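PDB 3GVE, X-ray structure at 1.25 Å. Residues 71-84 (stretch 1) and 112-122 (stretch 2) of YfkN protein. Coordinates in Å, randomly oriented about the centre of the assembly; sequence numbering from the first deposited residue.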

# COMPACT_ATOMS: atom_id res chain seq x y z
N LEU A 71 9.16 10.01 0.69
CA LEU A 71 9.97 10.72 1.68
C LEU A 71 11.07 9.81 2.22
O LEU A 71 12.20 10.23 2.37
CB LEU A 71 9.09 11.27 2.81
CG LEU A 71 9.86 12.12 3.83
CD1 LEU A 71 9.04 13.30 4.33
CD2 LEU A 71 10.41 11.29 4.97
N GLY A 72 10.74 8.55 2.47
CA GLY A 72 11.74 7.58 2.87
C GLY A 72 12.77 7.35 1.79
O GLY A 72 13.94 7.18 2.07
N GLU A 73 12.31 7.33 0.54
CA GLU A 73 13.20 7.19 -0.63
C GLU A 73 14.12 8.40 -0.75
O GLU A 73 15.29 8.27 -1.02
CB GLU A 73 12.39 7.13 -1.92
CG GLU A 73 11.68 5.87 -2.17
CD GLU A 73 10.71 5.99 -3.36
OE1 GLU A 73 9.80 5.18 -3.43
OE2 GLU A 73 10.86 6.92 -4.20
N TYR A 74 13.56 9.58 -0.56
CA TYR A 74 14.34 10.80 -0.63
C TYR A 74 15.52 10.73 0.36
O TYR A 74 16.64 11.08 0.05
CB TYR A 74 13.47 12.04 -0.36
CG TYR A 74 14.32 13.29 -0.30
CD1 TYR A 74 14.68 13.94 -1.46
CD2 TYR A 74 14.81 13.76 0.90
CE1 TYR A 74 15.48 15.04 -1.43
CE2 TYR A 74 15.63 14.87 0.94
CZ TYR A 74 15.95 15.51 -0.22
OH TYR A 74 16.76 16.62 -0.20
N ALA A 75 15.26 10.25 1.57
CA ALA A 75 16.29 10.21 2.58
C ALA A 75 17.46 9.30 2.21
O ALA A 75 18.62 9.68 2.30
CB ALA A 75 15.72 9.84 3.91
N VAL A 76 17.13 8.10 1.77
CA VAL A 76 18.17 7.16 1.39
C VAL A 76 18.92 7.61 0.13
O VAL A 76 20.11 7.43 0.04
CB VAL A 76 17.63 5.70 1.33
CG1 VAL A 76 16.78 5.46 0.11
CG2 VAL A 76 18.77 4.71 1.40
N LYS A 77 18.23 8.23 -0.82
CA LYS A 77 18.89 8.64 -2.06
C LYS A 77 19.74 9.89 -1.87
O LYS A 77 20.86 9.94 -2.33
CB LYS A 77 17.87 8.84 -3.17
CG LYS A 77 17.24 7.55 -3.65
CD LYS A 77 16.35 7.79 -4.85
CE LYS A 77 15.68 6.53 -5.32
NZ LYS A 77 14.96 6.77 -6.61
N TYR A 78 19.20 10.90 -1.21
CA TYR A 78 19.87 12.19 -1.09
C TYR A 78 20.77 12.37 0.13
O TYR A 78 21.63 13.22 0.13
CB TYR A 78 18.86 13.34 -1.17
CG TYR A 78 18.35 13.58 -2.57
CD1 TYR A 78 18.84 14.62 -3.35
CD2 TYR A 78 17.39 12.74 -3.11
CE1 TYR A 78 18.36 14.81 -4.64
CE2 TYR A 78 16.93 12.93 -4.38
CZ TYR A 78 17.41 13.97 -5.13
OH TYR A 78 16.94 14.14 -6.40
N GLN A 79 20.55 11.57 1.18
CA GLN A 79 21.26 11.74 2.43
C GLN A 79 21.96 10.49 2.97
O GLN A 79 22.38 10.49 4.10
CB GLN A 79 20.31 12.32 3.48
CG GLN A 79 19.56 13.54 2.98
CD GLN A 79 18.79 14.25 4.05
OE1 GLN A 79 18.62 13.74 5.15
NE2 GLN A 79 18.30 15.44 3.74
N LYS A 80 22.09 9.45 2.16
CA LYS A 80 22.67 8.20 2.62
C LYS A 80 24.02 8.39 3.31
O LYS A 80 24.24 7.90 4.40
CB LYS A 80 22.81 7.19 1.48
CG LYS A 80 23.38 5.84 1.92
CD LYS A 80 23.26 4.76 0.86
CE LYS A 80 24.19 3.63 1.19
NZ LYS A 80 23.47 2.48 1.77
N ASP A 81 24.94 9.07 2.65
CA ASP A 81 26.30 9.16 3.17
C ASP A 81 26.37 9.87 4.51
O ASP A 81 27.00 9.37 5.43
CB ASP A 81 27.23 9.82 2.15
CG ASP A 81 27.44 8.96 0.93
OD1 ASP A 81 27.40 7.73 1.07
OD2 ASP A 81 27.64 9.51 -0.16
N ASP A 82 25.69 11.00 4.63
CA ASP A 82 25.69 11.75 5.88
C ASP A 82 24.89 11.09 7.01
O ASP A 82 25.21 11.25 8.17
CB ASP A 82 25.22 13.18 5.66
CG ASP A 82 26.19 13.98 4.83
OD1 ASP A 82 27.38 13.65 4.83
OD2 ASP A 82 25.72 14.90 4.15
N ILE A 83 23.86 10.33 6.66
CA ILE A 83 23.11 9.59 7.66
C ILE A 83 23.99 8.45 8.18
O ILE A 83 24.08 8.22 9.37
CB ILE A 83 21.75 9.11 7.11
CG1 ILE A 83 20.80 10.31 6.95
CG2 ILE A 83 21.14 8.04 8.02
CD1 ILE A 83 19.48 10.01 6.15
N ILE A 84 24.70 7.78 7.28
CA ILE A 84 25.57 6.67 7.67
C ILE A 84 26.69 7.09 8.63
O ILE A 84 26.96 6.41 9.60
CB ILE A 84 26.12 5.97 6.42
CG1 ILE A 84 25.04 5.07 5.82
CG2 ILE A 84 27.37 5.18 6.74
CD1 ILE A 84 25.42 4.43 4.52
N ASN A 112 15.30 -2.68 4.55
CA ASN A 112 15.18 -2.61 3.09
C ASN A 112 16.32 -1.84 2.41
O ASN A 112 16.61 -2.07 1.26
CB ASN A 112 13.87 -1.91 2.66
CG ASN A 112 12.59 -2.71 2.92
OD1 ASN A 112 11.53 -2.19 2.68
ND2 ASN A 112 12.69 -3.94 3.39
N TYR A 113 16.95 -0.93 3.13
CA TYR A 113 17.99 -0.08 2.55
C TYR A 113 19.39 -0.50 3.00
O TYR A 113 20.36 0.22 2.78
CB TYR A 113 17.72 1.39 2.89
CG TYR A 113 16.44 1.92 2.27
CD1 TYR A 113 16.05 1.53 1.01
CD2 TYR A 113 15.64 2.81 2.95
CE1 TYR A 113 14.90 2.01 0.44
CE2 TYR A 113 14.47 3.30 2.37
CZ TYR A 113 14.12 2.90 1.11
OH TYR A 113 12.98 3.38 0.55
N GLY A 114 19.48 -1.67 3.62
CA GLY A 114 20.77 -2.22 4.01
C GLY A 114 21.14 -1.94 5.45
O GLY A 114 20.60 -1.06 6.08
N LEU A 115 22.08 -2.71 5.97
CA LEU A 115 22.48 -2.63 7.37
C LEU A 115 23.20 -1.32 7.72
O LEU A 115 23.03 -0.81 8.79
CB LEU A 115 23.36 -3.83 7.74
CG LEU A 115 22.64 -5.19 7.80
CD1 LEU A 115 23.64 -6.35 7.83
CD2 LEU A 115 21.71 -5.28 9.02
N ASP A 116 24.01 -0.80 6.80
CA ASP A 116 24.77 0.40 7.11
C ASP A 116 23.85 1.61 7.27
O ASP A 116 24.00 2.38 8.20
CB ASP A 116 25.85 0.69 6.07
CG ASP A 116 26.99 -0.32 6.09
OD1 ASP A 116 27.16 -1.04 7.08
OD2 ASP A 116 27.71 -0.36 5.09
N PHE A 117 22.89 1.76 6.35
CA PHE A 117 21.95 2.86 6.42
C PHE A 117 21.12 2.78 7.69
O PHE A 117 20.88 3.77 8.33
CB PHE A 117 21.06 2.90 5.18
CG PHE A 117 20.13 4.07 5.15
CD1 PHE A 117 20.60 5.34 4.82
CD2 PHE A 117 18.80 3.92 5.45
CE1 PHE A 117 19.74 6.42 4.78
CE2 PHE A 117 17.95 5.00 5.40
CZ PHE A 117 18.43 6.25 5.06
N LEU A 118 20.74 1.58 8.08
CA LEU A 118 19.99 1.41 9.31
C LEU A 118 20.81 1.81 10.54
O LEU A 118 20.32 2.47 11.42
CB LEU A 118 19.48 -0.04 9.45
CG LEU A 118 18.63 -0.33 10.69
CD1 LEU A 118 17.48 0.66 10.81
CD2 LEU A 118 18.10 -1.77 10.64
N ASP A 119 22.07 1.38 10.58
CA ASP A 119 22.96 1.77 11.67
C ASP A 119 23.07 3.30 11.72
O ASP A 119 23.02 3.89 12.77
CB ASP A 119 24.36 1.16 11.52
CG ASP A 119 24.41 -0.31 11.91
OD1 ASP A 119 23.57 -0.80 12.68
OD2 ASP A 119 25.35 -0.97 11.44
N GLY A 120 23.22 3.93 10.56
CA GLY A 120 23.34 5.38 10.50
C GLY A 120 22.08 6.07 10.98
O GLY A 120 22.13 7.06 11.67
N THR A 121 20.94 5.51 10.61
CA THR A 121 19.63 6.05 11.01
C THR A 121 19.48 6.04 12.53
O THR A 121 19.06 7.01 13.12
CB THR A 121 18.48 5.25 10.35
OG1 THR A 121 18.50 5.47 8.95
CG2 THR A 121 17.12 5.68 10.89
N ILE A 122 19.85 4.92 13.15
CA ILE A 122 19.78 4.75 14.59
C ILE A 122 20.69 5.75 15.33
O ILE A 122 20.34 6.21 16.40
CB ILE A 122 20.12 3.27 14.97
CG1 ILE A 122 19.01 2.34 14.49
CG2 ILE A 122 20.31 3.11 16.45
CD1 ILE A 122 19.40 0.85 14.50
O HOH W 1 20.93 1.55 0.36
O HOH W 2 26.42 3.34 9.65

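Helices 71-84 and 115-122 cross at 68°, their axes approaching to 8.1 Å; the two stretches together bury 522 Å², with no direct hydrogen bond between them. Packing of apolar groups dominates, and Phe117 covers the most surface. Its CA-to-CB bond points sideways, but with chi1 in the t well the ring reaches into a hole formed by Ala75, Val76, Lys80 and Ile83. Val76 CG2 lies over one face, 3.8 Å from the centroid of the Phe117 ring and nearly on its normal. Around the same ring, Ile83 CD1 approaches Phe117 CE1 at 3.9 Å, and the aliphatic part of Lys80 contributes CG, 4.0 Å from Phe117 CD1.

Val76 also serves the second aromatic residue, Tyr113, which precedes the helix. Val76 CG1 sits over one face of the Tyr113 ring, 3.8 Å from its centroid and 7° off the normal. Val76 CG2, which covers a face of Phe117, also lies 3.7 Å from Tyr113 CG, so Val76 fits between the two rings. The tyrosine ring extends along the first helix, bringing Tyr113 OH to 3.9 Å from Glu73 CG. Near its backbone, water 1 accepts a hydrogen bond from Lys80 NZ (3.1 Å) and donates one to Tyr113 O (2.8 Å), linking the lysine amine to a carbonyl 4.0 Å from NZ.

At the other end of the contact, Ile83 points toward the second helix and places CG2 3.8 Å from Thr121 OG1; that hydroxyl donates to Phe117 O within its own helix (3.0 Å). Here the backbones are in direct contact: Gly120 CA lies 3.1 Å from Ile83 O and 3.8 Å from Ile84 CA. Glycine suits this position because a CB would fall 2.4 Å from Ile83 O and 2.5 Å from Ile84 CA, both clashes. Ile84 completes the apolar contact, its CG1 lying 3.8 Å from Phe117 CA.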